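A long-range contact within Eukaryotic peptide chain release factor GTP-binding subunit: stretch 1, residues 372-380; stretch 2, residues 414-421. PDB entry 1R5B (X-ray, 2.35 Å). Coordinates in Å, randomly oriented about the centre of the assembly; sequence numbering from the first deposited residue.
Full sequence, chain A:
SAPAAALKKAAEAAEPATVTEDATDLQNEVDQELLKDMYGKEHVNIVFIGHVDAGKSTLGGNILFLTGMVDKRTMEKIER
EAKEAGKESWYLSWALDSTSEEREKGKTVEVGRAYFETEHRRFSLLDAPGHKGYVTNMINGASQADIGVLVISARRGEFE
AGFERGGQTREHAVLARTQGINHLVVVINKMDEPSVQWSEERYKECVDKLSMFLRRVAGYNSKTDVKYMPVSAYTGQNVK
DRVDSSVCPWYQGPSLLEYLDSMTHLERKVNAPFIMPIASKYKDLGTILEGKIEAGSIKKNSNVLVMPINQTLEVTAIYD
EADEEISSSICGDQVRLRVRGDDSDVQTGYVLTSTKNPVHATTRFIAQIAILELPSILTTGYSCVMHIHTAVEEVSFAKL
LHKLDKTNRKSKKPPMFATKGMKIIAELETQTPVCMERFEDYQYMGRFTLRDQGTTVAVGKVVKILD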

# COMPACT_ATOMS: atom_id res chain seq x y z
N LEU A 372 6.70 8.66 25.50
CA LEU A 372 5.54 7.90 25.98
C LEU A 372 5.38 7.77 27.52
O LEU A 372 4.24 7.80 27.99
CB LEU A 372 5.52 6.50 25.34
CG LEU A 372 4.61 6.33 24.11
CD1 LEU A 372 5.04 5.14 23.25
CD2 LEU A 372 3.15 6.18 24.53
N GLU A 373 6.47 7.63 28.29
CA GLU A 373 6.30 7.31 29.73
C GLU A 373 7.37 7.74 30.77
O GLU A 373 7.08 8.62 31.60
CB GLU A 373 6.01 5.80 29.90
CG GLU A 373 6.84 4.88 29.01
CD GLU A 373 7.28 3.61 29.71
OE1 GLU A 373 8.38 3.10 29.39
OE2 GLU A 373 6.53 3.11 30.59
N LEU A 374 8.55 7.10 30.77
CA LEU A 374 9.53 7.22 31.89
C LEU A 374 10.60 8.35 31.86
O LEU A 374 10.92 8.91 32.92
CB LEU A 374 10.20 5.85 32.17
CG LEU A 374 11.73 5.67 32.15
CD1 LEU A 374 12.42 6.15 33.44
CD2 LEU A 374 12.08 4.20 31.88
N PRO A 375 11.15 8.68 30.67
CA PRO A 375 12.35 9.53 30.52
C PRO A 375 12.65 10.72 31.49
O PRO A 375 13.04 10.49 32.65
CB PRO A 375 12.23 10.01 29.06
CG PRO A 375 11.65 8.85 28.36
CD PRO A 375 10.66 8.25 29.34
N SER A 376 12.50 11.96 31.01
CA SER A 376 13.11 13.15 31.61
C SER A 376 14.64 13.10 31.44
O SER A 376 15.38 13.30 32.40
CB SER A 376 12.71 13.28 33.08
OG SER A 376 12.57 14.64 33.44
N ILE A 377 15.10 12.84 30.21
CA ILE A 377 16.53 12.56 29.94
C ILE A 377 17.18 13.42 28.82
O ILE A 377 16.55 13.77 27.81
CB ILE A 377 16.76 11.03 29.69
CG1 ILE A 377 16.14 10.17 30.82
CG2 ILE A 377 18.26 10.70 29.58
CD1 ILE A 377 16.82 10.30 32.19
N LEU A 378 18.48 13.70 29.04
CA LEU A 378 19.33 14.64 28.28
C LEU A 378 19.18 14.69 26.74
O LEU A 378 18.85 13.70 26.08
CB LEU A 378 20.82 14.38 28.61
CG LEU A 378 21.49 15.21 29.71
CD1 LEU A 378 20.65 15.26 30.99
CD2 LEU A 378 22.90 14.68 30.03
N THR A 379 19.46 15.88 26.20
CA THR A 379 19.53 16.14 24.76
C THR A 379 20.86 15.69 24.18
O THR A 379 21.84 15.46 24.91
CB THR A 379 19.36 17.66 24.44
OG1 THR A 379 19.65 17.90 23.05
CG2 THR A 379 20.43 18.53 25.16
N THR A 380 20.90 15.60 22.86
CA THR A 380 22.14 15.50 22.11
C THR A 380 22.98 14.28 22.54
O THR A 380 24.20 14.27 22.38
CB THR A 380 22.92 16.83 22.22
OG1 THR A 380 22.06 17.92 21.84
CG2 THR A 380 24.07 16.92 21.21
N PRO A 414 15.19 24.92 19.76
CA PRO A 414 15.72 23.58 20.10
C PRO A 414 15.68 23.25 21.61
O PRO A 414 16.36 23.92 22.38
CB PRO A 414 17.16 23.66 19.60
CG PRO A 414 17.13 24.66 18.50
CD PRO A 414 16.16 25.69 18.96
N PRO A 415 14.91 22.23 22.02
CA PRO A 415 14.80 21.87 23.44
C PRO A 415 16.08 21.32 24.07
O PRO A 415 16.96 20.85 23.36
CB PRO A 415 13.72 20.77 23.47
CG PRO A 415 13.14 20.71 22.12
CD PRO A 415 14.10 21.34 21.17
N MET A 416 16.15 21.38 25.41
CA MET A 416 17.26 20.83 26.18
C MET A 416 17.00 19.39 26.65
O MET A 416 17.95 18.67 26.96
CB MET A 416 17.57 21.73 27.40
CG MET A 416 18.72 22.73 27.21
SD MET A 416 20.20 22.42 28.27
CE MET A 416 21.19 21.36 27.18
N PHE A 417 15.74 18.96 26.71
CA PHE A 417 15.41 17.57 27.07
C PHE A 417 14.01 17.12 26.60
O PHE A 417 13.23 17.91 26.06
CB PHE A 417 15.56 17.34 28.58
CG PHE A 417 14.75 18.28 29.44
CD1 PHE A 417 13.41 18.02 29.71
CD2 PHE A 417 15.33 19.42 29.99
CE1 PHE A 417 12.66 18.88 30.51
CE2 PHE A 417 14.59 20.29 30.79
CZ PHE A 417 13.25 20.02 31.05
N ALA A 418 13.73 15.84 26.80
CA ALA A 418 12.45 15.23 26.44
C ALA A 418 11.58 15.00 27.67
O ALA A 418 12.06 15.08 28.81
CB ALA A 418 12.69 13.92 25.71
N THR A 419 10.30 14.70 27.45
CA THR A 419 9.36 14.47 28.54
C THR A 419 8.05 13.85 28.04
O THR A 419 7.79 13.82 26.84
CB THR A 419 9.08 15.80 29.30
OG1 THR A 419 8.30 15.55 30.47
CG2 THR A 419 8.23 16.76 28.48
N LYS A 420 7.25 13.34 28.97
CA LYS A 420 5.96 12.71 28.65
C LYS A 420 5.08 13.60 27.74
O LYS A 420 4.80 14.75 28.07
CB LYS A 420 5.19 12.38 29.94
CG LYS A 420 4.04 11.38 29.76
CD LYS A 420 3.13 11.32 31.00
CE LYS A 420 3.60 10.28 32.01
NZ LYS A 420 3.34 10.71 33.42
N GLY A 421 4.67 13.04 26.59
CA GLY A 421 3.74 13.70 25.69
C GLY A 421 4.35 14.73 24.75
O GLY A 421 3.62 15.50 24.11

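What is most unusual about this contact is how little formal bonding it contains: two irregular stretches, neither a regular helix or strand, run past each other with one weak hydrogen bond between them. That bond runs from Thr 379 N to Met 416 O, at 3.3 Å and with an angle of 121° at the hydrogen, so the N-H group points well off the line to its acceptor. The backbones are bridged where Leu 378 faces Phe 417, with their CA atoms 5.0 Å apart, but this is a single bridge and does not grow into a sheet.

Thr 379 makes the largest contribution to the contact. It loses more surface to the other stretch than any other residue here, 65 Å² of the 417 Å² buried in all, and its CA-to-CB bond points toward stretch 2. Its CB lies only 3.1 Å from Met 416 O, so the same carbonyl that accepts the weak hydrogen bond also packs tightly against the base of the side chain. A short, beta-branched residue suits this position because it offers both a methyl and a hydroxyl close to the backbone. The methyl, CG2, meets Met 416 CE at 3.6 Å. The hydroxyl is engaged within its own stretch, where Thr 379 OG1 and Thr 380 OG1 share a hydrogen bond of 2.7 Å.

Met 416 reaches this methyl by an indirect route. Its CA-to-CB bond points away from stretch 1, yet the long, flexible chain bends so that its end comes nearer, with chi1 at -98°, chi2 at -114° and chi3 at 92°, all between the usual wells. An unbranched thioether chain is well suited to such a path, since it can turn at several bonds and still finish in a nonpolar methyl.

Phe 417 contributes differently. Its CB approaches Ile 377 O at 3.8 Å, but its CA-to-CB bond points sideways and the end of the side chain leads away, so the ring is not what joins the stretches. The CA-to-CB bond of Ile 377 points away, and the residue takes part through its carbonyl, Ile 377 O, which also lies 3.6 Å from Ala 418 N. Ala 418 is partly exposed, and its small side chain takes up little room where the backbones run close. Its carbonyl provides a further polar contact: Ser 376 CA lies 3.6 Å from Ala 418 O, with an angle of 146° at the hydrogen, a CA-H...O interaction.

At the far end, Lys 420 covers the backbone of stretch 1 with the aliphatic part of its side chain. Lys 420 CG comes to 4.0 Å from Leu 372 O, and Lys 420 CE to 3.9 Å from Glu 373 O. Lysine fits here because its methylene chain can lie over a backbone while its charged end remains at the surface. Leu 372 and Glu 373 both direct their CA-to-CB bonds away, leaving their carbonyls to meet it.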